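Local coordinates for protein transcriptional regulator, TetR family (PDB 3HE0) that probably binds cis-regulatory DNA as a dimeric TetR-family factor and so regulates transcription, at residues Ala67-Ala71 / Glu127-Phe131; Arg89-Leu93 / Leu182-Ile186; Glu144-Lys148 / Trp190-His196. All coordinates share one frame. Residues are numbered along the deposited sequence.

Interaction 1 joins helix 55-74, which follows the predicted helix-turn-helix segment 33-52, to the end of helix 117-129 in the C-terminal, probably regulatory, part. Its centre is 7 Å from the centre of the chain, against 17 Å for interaction 2 and 24 Å for interaction 3. Interactions 2 and 3 both use helix 179-193, adjoin in sequence and have centres 16 Å apart; both touch the second subunit. Interaction 1 is separate, its centre lying 20 Å from that of interaction 2 (nearest atoms about 7 Å) and 24 Å from that of interaction 3 (nearest atoms about 12 Å). Sulfate and glycerol molecules, probably from crystallisation, lie near interaction 1.

Interaction 1: residues Ala67-Ala71 / Glu127-Phe131; sequences AKRIA and ERKMF. With SO4 (sulfate ion), chain F.
Selenium against a helix backbone is the oddity here: SE of selenomethionine M130 (m,t,t) lies 3.6 Å from A67 C and 3.5 Å from K68 N. Segment 67-71 is helical throughout; 127-131 begins as helix and finishes as a turn at F131. The two run in the same sense, with CA pairs A67-E127 at 6.0 Å and A71-F131 at 5.7 Å. Alanines at 67 and 71, one turn apart, permit this closeness: A67 CB meets E127 CG at 3.4 Å, and A71 CB meets M130 CB at 3.7 Å. F131 (chi1 m, chi2 -86°) lays a ring face against A71 CB, a CH-pi contact 3.8 Å from the centroid. No hydrogen bond crosses. R128 turns elsewhere, its NE making a weak 2.6 Å bond to sulfate O3. This is close, alanine-mediated packing of helix 55-74, which follows the predicted helix-turn-helix, on helix 117-129 of the C-terminal part. Beyond, I70 packs on L103 and S107 of helix 102-107, and F131 sits at the N-cap position of helix 132-143.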
loop_
_atom_site.group_PDB
_atom_site.type_symbol
_atom_site.label_atom_id
_atom_site.label_comp_id
_atom_site.label_asym_id
_atom_site.label_seq_id
_atom_site.Cartn_x
_atom_site.Cartn_y
_atom_site.Cartn_z
ATOM N N ALA A 67 -3.530 8.667 11.748
ATOM C CA ALA A 67 -2.120 9.051 11.559
ATOM C C ALA A 67 -1.390 9.224 12.912
ATOM O O ALA A 67 -0.234 8.804 13.087
ATOM C CB ALA A 67 -2.021 10.329 10.717
ATOM N N LYS A 68 -2.064 9.798 13.891
ATOM C CA LYS A 68 -1.384 10.045 15.167
ATOM C C LYS A 68 -1.104 8.729 15.877
ATOM O O LYS A 68 -0.054 8.533 16.493
ATOM C CB LYS A 68 -2.217 10.988 16.043
ATOM C CG LYS A 68 -1.619 11.282 17.462
ATOM C CD LYS A 68 -0.073 11.566 17.433
ATOM C CE LYS A 68 0.341 12.800 18.276
ATOM N NZ LYS A 68 -0.216 12.770 19.690
ATOM N N ARG A 69 -2.049 7.811 15.795
ATOM C CA ARG A 69 -1.893 6.537 16.458
ATOM C C ARG A 69 -0.800 5.697 15.785
ATOM O O ARG A 69 0.039 5.102 16.459
ATOM C CB ARG A 69 -3.233 5.803 16.459
ATOM C CG ARG A 69 -4.313 6.515 17.314
ATOM C CD ARG A 69 -5.078 5.533 18.087
ATOM N NE ARG A 69 -6.171 4.978 17.313
ATOM C CZ ARG A 69 -6.531 3.697 17.288
ATOM N NH1 ARG A 69 -7.578 3.356 16.555
ATOM N NH2 ARG A 69 -5.850 2.751 17.942
ATOM N N ILE A 70 -0.811 5.690 14.454
ATOM C CA ILE A 70 0.218 4.998 13.692
ATOM C C ILE A 70 1.588 5.555 14.112
ATOM O O ILE A 70 2.464 4.780 14.525
ATOM C CB ILE A 70 -0.042 5.086 12.192
ATOM C CG1 ILE A 70 -1.277 4.253 11.862
ATOM C CG2 ILE A 70 1.172 4.552 11.386
ATOM C CD1 ILE A 70 -1.840 4.514 10.466
ATOM N N ALA A 71 1.725 6.879 14.139
ATOM C CA ALA A 71 3.009 7.507 14.506
ATOM C C ALA A 71 3.499 7.080 15.877
ATOM O O ALA A 71 4.690 6.757 16.045
ATOM C CB ALA A 71 2.943 9.030 14.401
ATOM N N GLU A 127 0.303 15.297 9.136
ATOM C CA GLU A 127 0.741 13.929 9.447
ATOM C C GLU A 127 2.274 13.773 9.498
ATOM O O GLU A 127 2.796 13.018 10.321
ATOM C CB GLU A 127 0.098 12.930 8.473
ATOM C CG GLU A 127 -1.439 12.904 8.631
ATOM C CD GLU A 127 -2.159 11.979 7.650
ATOM O OE1 GLU A 127 -1.492 11.425 6.744
ATOM O OE2 GLU A 127 -3.404 11.800 7.807
ATOM N N ARG A 128 2.999 14.517 8.662
ATOM C CA ARG A 128 4.458 14.393 8.625
ATOM C C ARG A 128 5.055 14.791 9.973
ATOM O O ARG A 128 5.821 14.031 10.564
ATOM C CB ARG A 128 5.061 15.226 7.498
ATOM C CG ARG A 128 6.247 14.566 6.823
ATOM C CD ARG A 128 7.556 14.956 7.485
ATOM N NE ARG A 128 8.720 14.247 6.939
ATOM C CZ ARG A 128 9.386 14.585 5.832
ATOM N NH1 ARG A 128 10.445 13.875 5.465
ATOM N NH2 ARG A 128 9.012 15.618 5.084
ATOM N N LYS A 129 4.662 15.953 10.475
ATOM C CA LYS A 129 5.081 16.402 11.808
ATOM C C LYS A 129 5.025 15.322 12.913
ATOM O O LYS A 129 5.828 15.344 13.849
ATOM C CB LYS A 129 4.246 17.616 12.231
ATOM C CG LYS A 129 4.517 18.844 11.378
ATOM C CD LYS A 129 3.722 20.064 11.821
ATOM C CE LYS A 129 4.030 21.251 10.908
ATOM N NZ LYS A 129 3.722 22.560 11.540
HETATM N N MSE A 130 4.104 14.371 12.794
HETATM C CA MSE A 130 3.944 13.314 13.802
HETATM C C MSE A 130 5.066 12.259 13.839
HETATM O O MSE A 130 5.170 11.522 14.802
HETATM C CB MSE A 130 2.610 12.603 13.590
HETATM C CG MSE A 130 1.406 13.514 13.597
HETATM SE SE MSE A 130 -0.251 12.642 13.025
HETATM C CE MSE A 130 -1.439 14.207 12.978
ATOM N N PHE A 131 5.897 12.175 12.806
ATOM C CA PHE A 131 6.953 11.145 12.733
ATOM C C PHE A 131 8.338 11.716 13.050
ATOM O O PHE A 131 9.311 11.444 12.352
ATOM C CB PHE A 131 6.924 10.468 11.349
ATOM C CG PHE A 131 5.693 9.653 11.125
ATOM C CD1 PHE A 131 5.632 8.339 11.549
ATOM C CD2 PHE A 131 4.564 10.216 10.560
ATOM C CE1 PHE A 131 4.463 7.582 11.395
ATOM C CE2 PHE A 131 3.381 9.463 10.402
ATOM C CZ PHE A 131 3.348 8.140 10.817
HETATM S S SO4 F . 9.144 10.584 6.809
HETATM O O1 SO4 F . 8.395 9.331 6.987
HETATM O O2 SO4 F . 9.721 10.682 5.471
HETATM O O3 SO4 F . 8.213 11.690 7.013
HETATM O O4 SO4 F . 10.247 10.674 7.766
#

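Interaction 2: residues Arg89-Leu93 / Leu182-Ile186; sequences RTMWL and LEAAI
A two-pronged salt bridge ties the segments: R89 NE donates to E183 OE1 at 3.0 Å (161°) and R89 NH1 to E183 OE2 at 2.9 Å (178°), so the carboxylate meets the guanidinium edge. R89 is t,t,m and E183 t,p. Both segments are helical; their axes cross at 117°, 11.3 Å apart at closest approach, and the nearest CA pair is R89-I186 at 6.9 Å. I186 (m,t) sets CG1 over the face of W92, 3.7 Å from the six-membered-ring centroid and 17° off the normal, a CH-pi contact, while L182 CD1 meets the ring edge at W92 CZ3, 4.0 Å. Farther out, I186 CD1 touches R89 CG and L93 CD2, each at 4.0 Å, and L93 CD2 meets L182 CD2 at 4.2 Å. W92 also touches S163 of helix 160-171, and A184 packs on L150 of the second subunit. Such crossing of helices builds the all-helical C-terminal domain of TetR-family regulators, whose last helices commonly form the dimer interface.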
loop_
_atom_site.group_PDB
_atom_site.type_symbol
_atom_site.label_atom_id
_atom_site.label_comp_id
_atom_site.label_asym_id
_atom_site.label_seq_id
_atom_site.Cartn_x
_atom_site.Cartn_y
_atom_site.Cartn_z
ATOM N N ARG A 89 15.615 -1.029 13.687
ATOM C CA ARG A 89 15.019 -2.345 13.880
ATOM C C ARG A 89 13.745 -2.255 14.694
ATOM O O ARG A 89 12.773 -2.965 14.408
ATOM C CB ARG A 89 16.008 -3.312 14.563
ATOM C CG ARG A 89 15.473 -4.753 14.756
ATOM C CD ARG A 89 16.486 -5.718 15.416
ATOM N NE ARG A 89 17.502 -6.112 14.454
ATOM C CZ ARG A 89 18.707 -5.553 14.332
ATOM N NH1 ARG A 89 19.541 -6.003 13.400
ATOM N NH2 ARG A 89 19.092 -4.553 15.136
ATOM N N THR A 90 13.742 -1.419 15.731
ATOM C CA THR A 90 12.577 -1.315 16.581
ATOM C C THR A 90 11.361 -0.853 15.772
ATOM O O THR A 90 10.305 -1.482 15.795
ATOM C CB THR A 90 12.819 -0.347 17.785
ATOM O OG1 THR A 90 13.974 -0.772 18.511
ATOM C CG2 THR A 90 11.641 -0.326 18.738
HETATM N N MSE A 91 11.521 0.253 15.059
HETATM C CA MSE A 91 10.438 0.828 14.284
HETATM C C MSE A 91 10.009 -0.135 13.183
HETATM O O MSE A 91 8.820 -0.279 12.918
HETATM C CB MSE A 91 10.864 2.163 13.670
HETATM C CG MSE A 91 11.013 3.255 14.703
HETATM SE SE MSE A 91 11.715 4.888 13.913
HETATM C CE MSE A 91 11.647 6.018 15.502
ATOM N N TRP A 92 10.976 -0.799 12.557
ATOM C CA TRP A 92 10.673 -1.740 11.469
ATOM C C TRP A 92 9.748 -2.817 12.021
ATOM O O TRP A 92 8.754 -3.159 11.409
ATOM C CB TRP A 92 11.972 -2.352 10.929
ATOM C CG TRP A 92 11.862 -3.011 9.613
ATOM C CD1 TRP A 92 12.325 -2.540 8.405
ATOM C CD2 TRP A 92 11.273 -4.283 9.341
ATOM N NE1 TRP A 92 12.050 -3.446 7.409
ATOM C CE2 TRP A 92 11.410 -4.525 7.966
ATOM C CE3 TRP A 92 10.659 -5.252 10.135
ATOM C CZ2 TRP A 92 10.925 -5.672 7.373
ATOM C CZ3 TRP A 92 10.193 -6.393 9.536
ATOM C CH2 TRP A 92 10.328 -6.593 8.170
ATOM N N LEU A 93 10.074 -3.335 13.201
ATOM C CA LEU A 93 9.283 -4.400 13.838
ATOM C C LEU A 93 7.949 -3.889 14.373
ATOM O O LEU A 93 6.942 -4.595 14.334
ATOM C CB LEU A 93 10.068 -5.074 14.967
ATOM C CG LEU A 93 11.133 -6.068 14.496
ATOM C CD1 LEU A 93 11.951 -6.591 15.687
ATOM C CD2 LEU A 93 10.509 -7.240 13.733
ATOM N N LEU A 182 12.923 -13.065 8.803
ATOM C CA LEU A 182 12.539 -11.701 9.154
ATOM C C LEU A 182 13.756 -10.797 9.380
ATOM O O LEU A 182 13.819 -9.637 8.880
ATOM C CB LEU A 182 11.651 -11.733 10.399
ATOM C CG LEU A 182 10.671 -10.584 10.602
ATOM C CD1 LEU A 182 9.783 -10.384 9.392
ATOM C CD2 LEU A 182 9.821 -10.874 11.832
ATOM N N GLU A 183 14.725 -11.299 10.135
ATOM C CA GLU A 183 15.959 -10.538 10.353
ATOM C C GLU A 183 16.664 -10.325 9.006
ATOM O O GLU A 183 17.234 -9.257 8.788
ATOM C CB GLU A 183 16.883 -11.215 11.372
ATOM C CG GLU A 183 18.215 -10.473 11.662
ATOM C CD GLU A 183 18.036 -9.027 12.142
ATOM O OE1 GLU A 183 17.162 -8.769 13.014
ATOM O OE2 GLU A 183 18.783 -8.140 11.642
ATOM N N ALA A 184 16.576 -11.302 8.098
ATOM C CA ALA A 184 17.185 -11.138 6.773
ATOM C C ALA A 184 16.479 -10.031 6.016
ATOM O O ALA A 184 17.136 -9.218 5.362
ATOM C CB ALA A 184 17.176 -12.428 5.966
ATOM N N ALA A 185 15.155 -9.971 6.131
ATOM C CA ALA A 185 14.402 -8.851 5.543
ATOM C C ALA A 185 14.775 -7.485 6.137
ATOM O O ALA A 185 14.915 -6.495 5.382
ATOM C CB ALA A 185 12.890 -9.073 5.656
ATOM N N ILE A 186 14.932 -7.409 7.462
ATOM C CA ILE A 186 15.317 -6.152 8.109
ATOM C C ILE A 186 16.681 -5.704 7.583
ATOM O O ILE A 186 16.877 -4.533 7.206
ATOM C CB ILE A 186 15.389 -6.286 9.643
ATOM C CG1 ILE A 186 13.990 -6.530 10.257
ATOM C CG2 ILE A 186 16.045 -5.065 10.233
ATOM C CD1 ILE A 186 14.013 -7.047 11.782
#

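Interaction 3: residues Glu144-Lys148 / Trp190-His196; sequences EGVFK and WDAIIKH
F147 is the aromatic bump, and the hollow that takes it is walled by W190, I193 and I194. Its ring (chi1 m, chi2 -32°) drives an edge toward the W190 face in an offset edge-to-face pair: centroids 5.3 Å apart, planes at 75°, F147 CE1 to W190 CZ3 3.6 Å. I193 CD1 closes on F147 CE1 at 3.6 Å, I194 CG2 on F147 CD1 at 3.9 Å, and V146 CG1 packs beside it, 4.1 Å from I194 CG2. The backbones meet above this pocket where helix 179-193 gives way to an extended tail. F147 and I194 form a single bridge, CA-CA 4.2 Å, an antiparallel non-hydrogen-bonded pair. On one flank K195 N donates to V146 O (3.1 Å); on the other, K148 N donates to I193 O (2.8 Å). One water donates to both V146 O (2.6 Å) and K195 O (2.9 Å). K148 (m,t,t,p) curls back so that NZ donates to A192 O and I194 O, both 2.7 Å. Across the dimer, K148 pairs with D191 of the second subunit. H196 folds over the helix end, NE2 to D191 O 2.7 Å, and its ring stacks on H196 of the second subunit. G145, at positive phi (74°), ends helix 132-143 in a Schellman motif, turning the chain into this isolated bridge at the dimer interface of a TetR-type C-terminal domain.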
loop_
_atom_site.group_PDB
_atom_site.type_symbol
_atom_site.label_atom_id
_atom_site.label_comp_id
_atom_site.label_asym_id
_atom_site.label_seq_id
_atom_site.Cartn_x
_atom_site.Cartn_y
_atom_site.Cartn_z
ATOM N N GLU A 144 25.839 11.392 10.033
ATOM C CA GLU A 144 26.937 10.485 10.393
ATOM C C GLU A 144 27.585 9.793 9.208
ATOM O O GLU A 144 28.486 8.990 9.389
ATOM C CB GLU A 144 26.448 9.431 11.399
ATOM C CG GLU A 144 26.235 10.008 12.793
ATOM C CD GLU A 144 25.489 9.069 13.741
ATOM O OE1 GLU A 144 25.287 7.885 13.416
ATOM O OE2 GLU A 144 25.109 9.523 14.846
ATOM N N GLY A 145 27.113 10.069 7.998
ATOM C CA GLY A 145 27.678 9.448 6.809
ATOM C C GLY A 145 27.291 7.987 6.638
ATOM O O GLY A 145 27.893 7.273 5.830
ATOM N N VAL A 146 26.271 7.543 7.376
ATOM C CA VAL A 146 25.836 6.154 7.349
ATOM C C VAL A 146 24.839 5.926 6.244
ATOM O O VAL A 146 24.972 4.980 5.465
ATOM C CB VAL A 146 25.246 5.755 8.709
ATOM C CG1 VAL A 146 24.468 4.440 8.613
ATOM C CG2 VAL A 146 26.378 5.671 9.724
ATOM N N PHE A 147 23.871 6.830 6.143
ATOM C CA PHE A 147 22.797 6.733 5.141
ATOM C C PHE A 147 23.099 7.482 3.847
ATOM O O PHE A 147 23.828 8.464 3.838
ATOM C CB PHE A 147 21.482 7.266 5.711
ATOM C CG PHE A 147 20.921 6.446 6.835
ATOM C CD1 PHE A 147 21.105 5.067 6.888
ATOM C CD2 PHE A 147 20.132 7.036 7.798
ATOM C CE1 PHE A 147 20.556 4.301 7.926
ATOM C CE2 PHE A 147 19.580 6.274 8.829
ATOM C CZ PHE A 147 19.807 4.900 8.897
ATOM N N LYS A 148 22.543 6.970 2.748
ATOM C CA LYS A 148 22.548 7.664 1.472
ATOM C C LYS A 148 21.885 9.049 1.592
ATOM O O LYS A 148 20.866 9.233 2.304
ATOM C CB LYS A 148 21.776 6.853 0.409
ATOM C CG LYS A 148 22.262 5.399 0.110
ATOM C CD LYS A 148 21.656 4.871 -1.234
ATOM C CE LYS A 148 22.109 3.461 -1.637
ATOM N NZ LYS A 148 21.815 2.383 -0.630
ATOM N N TRP A 190 17.779 -2.329 5.336
ATOM C CA TRP A 190 18.867 -1.476 5.810
ATOM C C TRP A 190 19.877 -1.246 4.666
ATOM O O TRP A 190 20.325 -0.118 4.463
ATOM C CB TRP A 190 19.539 -2.158 6.989
ATOM C CG TRP A 190 20.663 -1.480 7.613
ATOM C CD1 TRP A 190 21.978 -1.821 7.489
ATOM C CD2 TRP A 190 20.619 -0.386 8.550
ATOM N NE1 TRP A 190 22.749 -1.011 8.266
ATOM C CE2 TRP A 190 21.945 -0.107 8.915
ATOM C CE3 TRP A 190 19.596 0.389 9.081
ATOM C CZ2 TRP A 190 22.285 0.910 9.812
ATOM C CZ3 TRP A 190 19.923 1.415 9.976
ATOM C CH2 TRP A 190 21.255 1.656 10.334
ATOM N N ASP A 191 20.169 -2.292 3.885
ATOM C CA ASP A 191 21.038 -2.152 2.716
ATOM C C ASP A 191 20.533 -1.088 1.745
ATOM O O ASP A 191 21.339 -0.419 1.077
ATOM C CB ASP A 191 21.160 -3.462 1.948
ATOM C CG ASP A 191 22.131 -4.441 2.589
ATOM O OD1 ASP A 191 22.926 -3.976 3.436
ATOM O OD2 ASP A 191 22.102 -5.657 2.222
ATOM N N ALA A 192 19.215 -0.959 1.624
ATOM C CA ALA A 192 18.638 0.010 0.698
ATOM C C ALA A 192 19.033 1.430 1.113
ATOM O O ALA A 192 19.297 2.240 0.280
ATOM C CB ALA A 192 17.102 -0.129 0.619
ATOM N N ILE A 193 19.109 1.700 2.405
ATOM C CA ILE A 193 19.294 3.073 2.877
ATOM C C ILE A 193 20.725 3.421 3.282
ATOM O O ILE A 193 21.072 4.613 3.344
ATOM C CB ILE A 193 18.271 3.464 3.975
ATOM C CG1 ILE A 193 18.427 2.576 5.197
ATOM C CG2 ILE A 193 16.827 3.464 3.365
ATOM C CD1 ILE A 193 17.564 3.026 6.445
ATOM N N ILE A 194 21.571 2.422 3.517
ATOM C CA ILE A 194 22.963 2.724 3.851
ATOM C C ILE A 194 23.813 2.890 2.573
ATOM O O ILE A 194 23.449 2.403 1.473
ATOM C CB ILE A 194 23.591 1.696 4.828
ATOM C CG1 ILE A 194 23.754 0.310 4.191
ATOM C CG2 ILE A 194 22.785 1.615 6.129
ATOM C CD1 ILE A 194 24.798 -0.569 4.938
ATOM N N LYS A 195 24.895 3.645 2.721
ATOM C CA LYS A 195 25.932 3.788 1.702
ATOM C C LYS A 195 26.741 2.496 1.616
ATOM O O LYS A 195 26.903 1.815 2.618
ATOM C CB LYS A 195 26.850 4.966 2.054
ATOM C CG LYS A 195 26.176 6.298 1.832
ATOM C CD LYS A 195 26.981 7.483 2.397
ATOM C CE LYS A 195 27.966 8.036 1.394
ATOM N NZ LYS A 195 28.678 9.255 1.904
ATOM N N HIS A 196 27.204 2.134 0.427
ATOM C CA HIS A 196 27.943 0.873 0.256
ATOM C C HIS A 196 29.315 1.109 -0.368
ATOM O O HIS A 196 30.190 0.221 -0.230
ATOM C CB HIS A 196 27.162 -0.136 -0.592
ATOM C CG HIS A 196 25.954 -0.693 0.097
ATOM N ND1 HIS A 196 26.019 -1.754 0.978
ATOM C CD2 HIS A 196 24.649 -0.328 0.040
ATOM C CE1 HIS A 196 24.801 -2.022 1.426
ATOM N NE2 HIS A 196 23.952 -1.173 0.870
ATOM O OXT HIS A 196 29.563 2.164 -1.011
HETATM O O HOH W 1 26.800 3.092 5.260
#